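Local coordinates for protein N-acetylglucosamine-6-phosphate deacetylase (Thermotoga maritima, PDB 1O12) that probably removes the acetyl group from N-acetylglucosamine-6-phosphate, as a metal-dependent hydrolase of the NagA family that carries an iron(III) ion in this crystal, at residues 238-243 against 262-267; 209-214 against 243-248; 270-275 against 304-309; 55-60 against 327-332. All blocks are in the same frame, centred on the assembly; numbering follows the deposited sequence.

Overall arrangement
Interactions 1 and 4 lie in the buried middle of the amidohydrolase barrel, each centred about 8 Å from the centre of the chain; interactions 2 and 3 sit farther out, at about 15 and 14 Å. Interaction 1 pairs two parallel strands and touches all three others. Its strand 262-265 also meets helix 322-336, which interaction 4 packs against strand 52-59. Interactions 1 and 2 share V243 and border the predicted active site, with H209 of interaction 2 on the iron. Backbone bonds and a bridging water mark interactions 1 and 4, a side-chain amide bond marks interaction 2, and interaction 3, partly exposed, rests on van der Waals packing.

Interaction 1: 238-243 against 262-267; sequences LICDGV and IVLVTD
Two neighbouring parallel strands of the TIM-type barrel, joined by a beta-alpha-beta crossover through helix 247-257, meet where L238 pairs with L264. The register rests on L238 N donating to V263 O at 3.1 Å, with an N-H...O angle of 155°; the return bond from V265 N to L238 O is weak. Past this point the strands part, and water 1 fills in: it donates to L238 O and to V265 O and accepts from C240 N at 2.7 Å, so three backbone groups share one solvent molecule. On one face L238 crosses I262 obliquely, its CD1 lying 3.9 Å from I262 CG2, while C240 SG packs on L264 CD1. The other face carries I239. Its CG1, anti to the carbonyl carbon (chi1 -63°), touches V265 CG1 at 4.0 Å, and its CD1 reaches the carboxylate of D267, 3.4 Å from OD2. This apolar methyl thus lies against the predicted proton donor/acceptor, whose OD1 is hydrogen-bonded to H63. In the loop after the first strand, D241 OD2 accepts from V243 N at 2.9 Å, an Asx turn in which the donor stands above the carboxylate plane. Helices 307-318 and 322-336 cover the L264 face, F314 touching C240, I262 and L264 and V328 touching I262 and L264, whereas strand 61-65 runs beside V265 and D267.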
# COMPACT_ATOMS: atom_id res chain seq x y z
N LEU A 238 14.53 3.14 -2.50
CA LEU A 238 14.27 3.53 -1.13
C LEU A 238 15.54 3.96 -0.37
O LEU A 238 16.56 3.29 -0.44
CB LEU A 238 13.67 2.36 -0.36
CG LEU A 238 12.48 1.51 -0.80
CD1 LEU A 238 12.17 0.55 0.37
CD2 LEU A 238 11.24 2.37 -1.14
N ILE A 239 15.48 5.07 0.35
CA ILE A 239 16.63 5.50 1.14
C ILE A 239 16.43 4.96 2.56
O ILE A 239 15.62 5.50 3.30
CB ILE A 239 16.73 7.04 1.19
CG1 ILE A 239 16.94 7.59 -0.22
CG2 ILE A 239 17.87 7.47 2.14
CD1 ILE A 239 16.62 9.07 -0.34
N CYS A 240 17.15 3.90 2.94
CA CYS A 240 16.96 3.32 4.27
C CYS A 240 17.75 3.87 5.42
O CYS A 240 18.48 3.14 6.08
CB CYS A 240 17.18 1.83 4.22
SG CYS A 240 15.93 1.09 3.26
N ASP A 241 17.56 5.15 5.69
CA ASP A 241 18.27 5.83 6.74
C ASP A 241 17.41 6.08 7.97
O ASP A 241 17.87 6.68 8.93
CB ASP A 241 18.83 7.16 6.24
CG ASP A 241 17.76 8.07 5.69
OD1 ASP A 241 18.14 9.15 5.20
OD2 ASP A 241 16.56 7.72 5.74
N GLY A 242 16.17 5.61 7.92
CA GLY A 242 15.27 5.79 9.05
C GLY A 242 14.64 7.17 9.11
O GLY A 242 13.74 7.40 9.93
N VAL A 243 15.09 8.07 8.25
CA VAL A 243 14.57 9.42 8.19
C VAL A 243 13.71 9.67 6.93
O VAL A 243 12.59 10.16 7.04
CB VAL A 243 15.72 10.43 8.26
CG1 VAL A 243 15.19 11.85 8.35
CG2 VAL A 243 16.60 10.09 9.47
N ILE A 262 12.14 -3.45 -5.11
CA ILE A 262 12.84 -2.39 -4.37
C ILE A 262 14.31 -2.26 -4.75
O ILE A 262 15.04 -3.23 -4.89
CB ILE A 262 12.73 -2.65 -2.87
CG1 ILE A 262 11.33 -2.29 -2.39
CG2 ILE A 262 13.80 -1.90 -2.12
CD1 ILE A 262 10.97 -2.99 -1.07
N VAL A 263 14.75 -1.02 -4.94
CA VAL A 263 16.12 -0.78 -5.30
C VAL A 263 16.79 0.03 -4.20
O VAL A 263 16.39 1.17 -3.94
CB VAL A 263 16.19 -0.02 -6.62
CG1 VAL A 263 17.51 0.76 -6.74
CG2 VAL A 263 16.09 -0.99 -7.75
N LEU A 264 17.78 -0.55 -3.53
CA LEU A 264 18.43 0.22 -2.46
C LEU A 264 19.22 1.35 -3.10
O LEU A 264 19.78 1.21 -4.19
CB LEU A 264 19.32 -0.68 -1.62
CG LEU A 264 18.81 -0.94 -0.20
CD1 LEU A 264 17.31 -0.96 -0.17
CD2 LEU A 264 19.37 -2.24 0.35
N VAL A 265 19.28 2.48 -2.41
CA VAL A 265 19.96 3.65 -2.94
C VAL A 265 20.53 4.42 -1.73
O VAL A 265 20.05 4.27 -0.60
CB VAL A 265 18.90 4.49 -3.74
CG1 VAL A 265 18.92 5.90 -3.32
CG2 VAL A 265 19.11 4.32 -5.24
N THR A 266 21.52 5.26 -1.95
CA THR A 266 22.09 6.00 -0.86
C THR A 266 21.63 7.47 -0.82
O THR A 266 21.27 7.97 0.25
CB THR A 266 23.65 5.87 -0.93
OG1 THR A 266 24.17 5.62 0.38
CG2 THR A 266 24.28 7.10 -1.53
N ASP A 267 21.60 8.14 -1.98
CA ASP A 267 21.21 9.55 -2.09
C ASP A 267 22.13 10.34 -1.18
O ASP A 267 21.79 11.40 -0.66
CB ASP A 267 19.74 9.74 -1.69
CG ASP A 267 19.18 11.17 -2.04
OD1 ASP A 267 19.40 11.69 -3.17
OD2 ASP A 267 18.49 11.76 -1.18
O HOH W 1 18.64 2.53 1.12

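Interaction 2: 209-214 against 243-248; sequences HFPNGL and VHLSRE. With FE (Fe (III) ion), chain C.
N212 and H244, each with about 50 Å² buried here, carry the contact, and L245 completes it. The amide of N212 spans the two loops: ND2 donates to the backbone O of H244 at 2.9 Å, with an N-H...O angle of 166°. The donor lies in the carbonyl plane, on a lone pair, and the acceptor in turn lies close to the amide plane, so both flat groups are well aligned for the bond. The same amide stands nearly perpendicular to the imidazole of H244 (88° between planes), with OD1 at the ring edge, 3.8 Å from H244 CD2. In N212, chi1 of -42° puts CG beside the backbone N, and CB itself already points toward the H244 loop. An alanine at N212 would probably cost the H244 carbonyl this amide bond and open a gap beside the imidazole edge. L245 adds apolar contact against the cis peptide between F210 and P211: CD1 lies 3.8 Å from F210 O and CG 4.1 Å from P211 CD. Both N212 and H244 are predicted to bind substrate. H244 ND1 is held by D241 OD1, while H209, in the loop after strand 206-207, binds iron through NE2 at 2.3 Å together with H188 and E127. H219 of the second subunit packs on P211 and N212 and makes a weak hydrogen bond to H244 O. Around the contact, F210 touches helix 223-230, P211 and L245 touch M249 and V250 of helix 247-257, respectively, and H209 and H244 both meet I239 of strand 235-239.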
# COMPACT_ATOMS: atom_id res chain seq x y z
N HIS A 209 13.61 7.73 -5.43
CA HIS A 209 13.45 7.78 -3.96
C HIS A 209 12.00 7.94 -3.49
O HIS A 209 11.55 9.01 -3.09
CB HIS A 209 14.39 8.79 -3.28
CG HIS A 209 14.33 10.18 -3.83
ND1 HIS A 209 13.16 10.77 -4.23
CD2 HIS A 209 15.31 11.09 -4.04
CE1 HIS A 209 13.42 11.99 -4.67
NE2 HIS A 209 14.72 12.21 -4.57
N PHE A 210 11.28 6.81 -3.59
CA PHE A 210 9.88 6.66 -3.20
C PHE A 210 9.81 6.66 -1.67
O PHE A 210 10.58 5.98 -1.00
CB PHE A 210 9.37 5.32 -3.74
CG PHE A 210 7.95 4.98 -3.36
CD1 PHE A 210 6.91 5.23 -4.24
CD2 PHE A 210 7.67 4.39 -2.12
CE1 PHE A 210 5.61 4.90 -3.91
CE2 PHE A 210 6.37 4.06 -1.78
CZ PHE A 210 5.33 4.31 -2.67
N PRO A 211 8.85 7.41 -1.10
CA PRO A 211 7.86 8.23 -1.78
C PRO A 211 8.18 9.72 -1.63
O PRO A 211 7.29 10.56 -1.81
CB PRO A 211 6.60 7.89 -1.04
CG PRO A 211 7.11 7.92 0.37
CD PRO A 211 8.45 7.20 0.30
N ASN A 212 9.42 10.04 -1.30
CA ASN A 212 9.76 11.46 -1.14
C ASN A 212 9.63 12.19 -2.48
O ASN A 212 10.03 11.68 -3.53
CB ASN A 212 11.19 11.63 -0.61
CG ASN A 212 11.54 10.64 0.51
OD1 ASN A 212 12.27 9.66 0.28
ND2 ASN A 212 11.04 10.90 1.73
N GLY A 213 9.06 13.39 -2.46
CA GLY A 213 8.93 14.17 -3.68
C GLY A 213 7.79 13.77 -4.59
O GLY A 213 7.87 13.90 -5.81
N LEU A 214 6.71 13.27 -4.00
CA LEU A 214 5.55 12.86 -4.78
C LEU A 214 4.27 13.25 -4.05
O LEU A 214 4.28 13.50 -2.84
CB LEU A 214 5.56 11.35 -4.97
CG LEU A 214 6.81 10.80 -5.68
CD1 LEU A 214 7.10 9.40 -5.16
CD2 LEU A 214 6.62 10.84 -7.20
N VAL A 243 15.09 8.07 8.25
CA VAL A 243 14.57 9.42 8.19
C VAL A 243 13.71 9.67 6.93
O VAL A 243 12.59 10.16 7.04
CB VAL A 243 15.72 10.43 8.26
CG1 VAL A 243 15.19 11.85 8.35
CG2 VAL A 243 16.60 10.09 9.47
N HIS A 244 14.25 9.36 5.73
CA HIS A 244 13.48 9.54 4.50
C HIS A 244 12.22 8.67 4.53
O HIS A 244 11.21 9.00 3.91
CB HIS A 244 14.32 9.21 3.27
CG HIS A 244 15.32 10.28 2.94
ND1 HIS A 244 16.46 10.49 3.69
CD2 HIS A 244 15.31 11.24 1.99
CE1 HIS A 244 17.10 11.54 3.22
NE2 HIS A 244 16.42 12.02 2.19
N LEU A 245 12.29 7.56 5.26
CA LEU A 245 11.16 6.66 5.49
C LEU A 245 11.33 6.13 6.91
O LEU A 245 12.47 5.91 7.36
CB LEU A 245 11.14 5.45 4.59
CG LEU A 245 10.96 5.51 3.09
CD1 LEU A 245 12.23 6.02 2.45
CD2 LEU A 245 10.66 4.07 2.61
N SER A 246 10.24 5.91 7.62
CA SER A 246 10.38 5.36 8.95
C SER A 246 10.49 3.85 8.77
O SER A 246 10.17 3.31 7.70
CB SER A 246 9.15 5.67 9.81
OG SER A 246 7.97 5.09 9.28
N ARG A 247 10.94 3.16 9.81
CA ARG A 247 11.04 1.73 9.73
C ARG A 247 9.64 1.13 9.36
O ARG A 247 9.55 0.22 8.55
CB ARG A 247 11.59 1.19 11.07
CG ARG A 247 10.59 0.45 11.97
CD ARG A 247 11.02 -1.00 12.28
NE ARG A 247 12.29 -1.05 13.01
CZ ARG A 247 13.00 -2.16 13.22
NH1 ARG A 247 14.15 -2.10 13.90
NH2 ARG A 247 12.57 -3.33 12.75
N GLU A 248 8.56 1.67 9.91
CA GLU A 248 7.24 1.14 9.54
C GLU A 248 6.95 1.28 8.03
O GLU A 248 6.43 0.35 7.42
CB GLU A 248 6.14 1.81 10.35
CG GLU A 248 6.29 1.62 11.84
CD GLU A 248 7.51 2.38 12.40
OE1 GLU A 248 7.67 3.58 12.07
OE2 GLU A 248 8.28 1.77 13.19
FE FE C . 15.76 14.19 -5.16

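Interaction 3: 270-275 against 304-309; sequences SAAGLK and TLFFSQ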
# COMPACT_ATOMS: atom_id res chain seq x y z
N SER A 270 28.19 14.82 -0.35
CA SER A 270 29.58 15.00 0.07
C SER A 270 29.78 14.99 1.59
O SER A 270 30.78 14.47 2.08
CB SER A 270 30.11 16.33 -0.49
OG SER A 270 29.29 17.41 -0.06
N ALA A 271 28.83 15.54 2.32
CA ALA A 271 28.90 15.60 3.78
C ALA A 271 28.96 14.23 4.47
O ALA A 271 29.44 14.13 5.60
CB ALA A 271 27.71 16.39 4.32
N ALA A 272 28.48 13.18 3.81
CA ALA A 272 28.47 11.87 4.43
C ALA A 272 29.86 11.49 4.90
O ALA A 272 30.82 11.57 4.14
CB ALA A 272 27.94 10.84 3.46
N GLY A 273 29.97 11.08 6.16
CA GLY A 273 31.25 10.70 6.72
C GLY A 273 32.05 11.88 7.27
O GLY A 273 33.23 11.73 7.59
N LEU A 274 31.43 13.06 7.35
CA LEU A 274 32.10 14.24 7.87
C LEU A 274 31.34 14.79 9.08
O LEU A 274 30.14 14.56 9.21
CB LEU A 274 32.19 15.31 6.80
CG LEU A 274 32.88 14.89 5.50
CD1 LEU A 274 33.04 16.10 4.57
CD2 LEU A 274 34.24 14.29 5.82
N LYS A 275 32.04 15.50 9.96
CA LYS A 275 31.41 16.10 11.16
C LYS A 275 30.18 16.93 10.78
O LYS A 275 30.07 17.43 9.67
CB LYS A 275 32.42 17.00 11.92
CG LYS A 275 33.71 17.38 11.15
CD LYS A 275 33.45 17.96 9.73
CE LYS A 275 34.69 17.85 8.82
NZ LYS A 275 35.17 16.44 8.65
N THR A 304 23.36 11.01 4.61
CA THR A 304 24.77 10.75 4.91
C THR A 304 24.90 9.23 5.09
O THR A 304 25.85 8.72 5.68
CB THR A 304 25.25 11.51 6.18
OG1 THR A 304 24.49 11.07 7.32
CG2 THR A 304 25.05 13.00 6.00
N LEU A 305 23.92 8.52 4.55
CA LEU A 305 23.83 7.08 4.61
C LEU A 305 24.90 6.37 3.78
O LEU A 305 25.01 6.62 2.59
CB LEU A 305 22.44 6.68 4.12
CG LEU A 305 22.06 5.20 4.14
CD1 LEU A 305 22.08 4.68 5.55
CD2 LEU A 305 20.70 5.03 3.52
N PHE A 306 25.71 5.51 4.40
CA PHE A 306 26.72 4.74 3.66
C PHE A 306 25.98 3.54 3.08
O PHE A 306 25.09 3.00 3.73
CB PHE A 306 27.85 4.23 4.57
CG PHE A 306 28.86 5.29 4.95
CD1 PHE A 306 28.95 6.48 4.26
CD2 PHE A 306 29.75 5.07 6.02
CE1 PHE A 306 29.91 7.44 4.61
CE2 PHE A 306 30.70 6.03 6.36
CZ PHE A 306 30.78 7.21 5.66
N PHE A 307 26.32 3.13 1.87
CA PHE A 307 25.59 2.02 1.28
C PHE A 307 25.55 0.84 2.22
O PHE A 307 24.50 0.22 2.43
CB PHE A 307 26.19 1.59 -0.05
CG PHE A 307 25.23 0.81 -0.89
CD1 PHE A 307 25.06 -0.56 -0.69
CD2 PHE A 307 24.41 1.46 -1.81
CE1 PHE A 307 24.09 -1.26 -1.40
CE2 PHE A 307 23.43 0.79 -2.52
CZ PHE A 307 23.26 -0.58 -2.32
N SER A 308 26.69 0.53 2.80
CA SER A 308 26.80 -0.58 3.75
C SER A 308 25.75 -0.51 4.87
O SER A 308 25.20 -1.54 5.28
CB SER A 308 28.19 -0.60 4.36
OG SER A 308 28.37 -1.77 5.11
N GLN A 309 25.48 0.70 5.36
CA GLN A 309 24.52 0.89 6.43
C GLN A 309 23.12 0.68 5.88
O GLN A 309 22.24 0.17 6.56
CB GLN A 309 24.64 2.29 7.03
CG GLN A 309 23.90 2.46 8.37
CD GLN A 309 24.34 1.42 9.41
OE1 GLN A 309 25.52 1.33 9.75
NE2 GLN A 309 23.39 0.64 9.91
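Van der Waals contact between A272 and T304 forms the centre of this loop-to-loop junction. The methyl of A272 points toward segment 304-309 and lies 3.5 Å from T304 CA, and the backbones come within 3.9 Å of each other at the CA atoms of these two residues. T304 answers with its branched carbons: CB is 3.7 Å from A272 CA, and CG2, anti to the carbonyl carbon, rests against A272 CA at 3.9 Å. That rotation sets OG1 between the backbone N and the carbonyl carbon, and the hydroxyl is hydrogen-bonded to G291 O.

Aromatic packing makes up the second group. The ring of F306 comes obliquely to the turn, CE1 4.1 Å from A272 CB and CZ 3.7 Å from G273 CA. Glycine suits this place on two counts: its phi is positive (85°), and a beta carbon would come tightly against CZ of the ring.

Backbone hydrogen bonding acts within the first loop, where L274 N donates to A271 O at 2.9 Å and closes a type II beta turn with A272 and G273 at its corners. The contact sets this beta turn against the chain leading into helix 307-318, with F306 at the N-cap position. V65 of strand 61-65 touches both A272 and F306, F81 of helix 75-83 meets the F306 ring, and L305 O accepts from T266 OG1, in segment 262-267.

Interaction 4: 55-60 against 327-332; sequences PGFVDP and KVSSYN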
# COMPACT_ATOMS: atom_id res chain seq x y z
N PRO A 55 26.86 -10.38 -4.42
CA PRO A 55 27.22 -9.67 -5.65
C PRO A 55 27.62 -8.24 -5.24
O PRO A 55 27.08 -7.72 -4.27
CB PRO A 55 25.92 -9.69 -6.46
CG PRO A 55 25.27 -10.95 -5.99
CD PRO A 55 25.49 -10.90 -4.49
N GLY A 56 28.57 -7.63 -5.94
CA GLY A 56 28.98 -6.28 -5.60
C GLY A 56 27.77 -5.34 -5.59
O GLY A 56 26.98 -5.35 -6.52
N PHE A 57 27.63 -4.55 -4.54
CA PHE A 57 26.52 -3.61 -4.42
C PHE A 57 26.55 -2.62 -5.57
O PHE A 57 27.61 -2.36 -6.14
CB PHE A 57 26.61 -2.86 -3.09
CG PHE A 57 26.51 -3.75 -1.88
CD1 PHE A 57 27.13 -3.39 -0.69
CD2 PHE A 57 25.80 -4.95 -1.94
CE1 PHE A 57 27.04 -4.21 0.43
CE2 PHE A 57 25.71 -5.79 -0.83
CZ PHE A 57 26.33 -5.42 0.36
N VAL A 58 25.37 -2.09 -5.88
CA VAL A 58 25.17 -1.13 -6.94
C VAL A 58 24.39 0.09 -6.40
O VAL A 58 23.27 -0.07 -5.89
CB VAL A 58 24.37 -1.78 -8.10
CG1 VAL A 58 24.14 -0.74 -9.20
CG2 VAL A 58 25.13 -3.04 -8.64
N ASP A 59 24.97 1.29 -6.51
CA ASP A 59 24.30 2.49 -6.03
C ASP A 59 24.04 3.38 -7.25
O ASP A 59 24.94 4.06 -7.73
CB ASP A 59 25.16 3.26 -5.01
CG ASP A 59 24.34 4.29 -4.23
OD1 ASP A 59 23.21 4.56 -4.67
OD2 ASP A 59 24.80 4.82 -3.20
N PRO A 60 22.79 3.40 -7.73
CA PRO A 60 22.44 4.20 -8.90
C PRO A 60 22.07 5.62 -8.55
O PRO A 60 21.72 6.41 -9.44
CB PRO A 60 21.26 3.44 -9.47
CG PRO A 60 20.52 3.00 -8.21
CD PRO A 60 21.65 2.55 -7.30
N LYS A 327 18.88 -8.77 -3.98
CA LYS A 327 18.08 -8.20 -5.06
C LYS A 327 17.99 -6.70 -4.91
O LYS A 327 18.20 -5.97 -5.87
CB LYS A 327 16.70 -8.81 -5.06
CG LYS A 327 16.70 -10.30 -5.29
CD LYS A 327 15.27 -10.80 -5.32
CE LYS A 327 15.18 -12.23 -5.78
NZ LYS A 327 13.75 -12.56 -6.05
N VAL A 328 17.72 -6.26 -3.69
CA VAL A 328 17.60 -4.85 -3.42
C VAL A 328 18.93 -4.10 -3.41
O VAL A 328 18.95 -2.90 -3.67
CB VAL A 328 16.86 -4.58 -2.08
CG1 VAL A 328 15.52 -5.29 -2.10
CG2 VAL A 328 17.71 -5.01 -0.86
N SER A 329 20.02 -4.80 -3.14
CA SER A 329 21.31 -4.12 -3.11
C SER A 329 22.09 -4.18 -4.41
O SER A 329 23.02 -3.41 -4.59
CB SER A 329 22.19 -4.62 -1.96
OG SER A 329 22.52 -5.98 -2.16
N SER A 330 21.73 -5.07 -5.33
CA SER A 330 22.46 -5.09 -6.61
C SER A 330 21.70 -5.66 -7.81
O SER A 330 21.61 -5.02 -8.84
CB SER A 330 23.81 -5.83 -6.47
OG SER A 330 23.66 -7.25 -6.50
N TYR A 331 21.15 -6.86 -7.67
CA TYR A 331 20.46 -7.49 -8.78
C TYR A 331 19.35 -6.65 -9.43
O TYR A 331 19.29 -6.54 -10.66
CB TYR A 331 19.90 -8.86 -8.36
CG TYR A 331 19.25 -9.60 -9.49
CD1 TYR A 331 20.00 -10.04 -10.59
CD2 TYR A 331 17.88 -9.84 -9.49
CE1 TYR A 331 19.41 -10.70 -11.66
CE2 TYR A 331 17.27 -10.50 -10.56
CZ TYR A 331 18.04 -10.93 -11.63
OH TYR A 331 17.43 -11.57 -12.68
N ASN A 332 18.46 -6.06 -8.64
CA ASN A 332 17.40 -5.26 -9.22
C ASN A 332 17.94 -4.11 -10.10
O ASN A 332 17.45 -3.91 -11.21
CB ASN A 332 16.46 -4.73 -8.12
CG ASN A 332 15.65 -5.86 -7.43
OD1 ASN A 332 15.50 -6.96 -7.98
ND2 ASN A 332 15.12 -5.58 -6.23
O HOH W 2 24.09 -8.03 -3.76
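F57 and V58 meet S329 and S330 where a barrel strand passes across a helix. V58 N donates to S329 O at 3.0 Å (N-H...O angle 163°), the donor arriving nearly along the C=O axis, and F57 CA makes a CH...O contact with that same carbonyl oxygen. The CD2-CE2 side of the F57 ring comes obliquely to the S329 side chain, CD2 lying 3.4 Å from S329 OG and also touching CB. CG of F57 is anti to the carbonyl carbon (chi1 -62°), which sets it beside the backbone N. S330 fits between strand residues: CB is 3.2 Å from G56 O and 3.8 Å from V58 CG2, while OG approaches P55 CB at 3.3 Å.

Strand 57-59 and helix 327-332 run at 86° to each other, their axes 5.9 Å apart, a steep crossing of an inner barrel strand with a late helix of the amidohydrolase fold. The helix has a wider pi-type turn here, N332 N bonding to K327 O at 2.8 Å. That irregularity coincides with the S329 carbonyl being engaged by the strand.

In the next layer, water 2 lies in the plane of the F57 ring at its edge; it donates to P55 O and to S329 OG, and is hydrogen-bonded to S330 OG at 2.9 Å. S329 OG is also bonded to L325 O one helical turn back. An alanine at F57 would probably take away the ring carbons that pack on the S329 side chain and open a gap beside F307. F307 and V311 of helix 307-318 touch both F57 and S329, and V58 packs on S333 and C334 farther along helix 322-336.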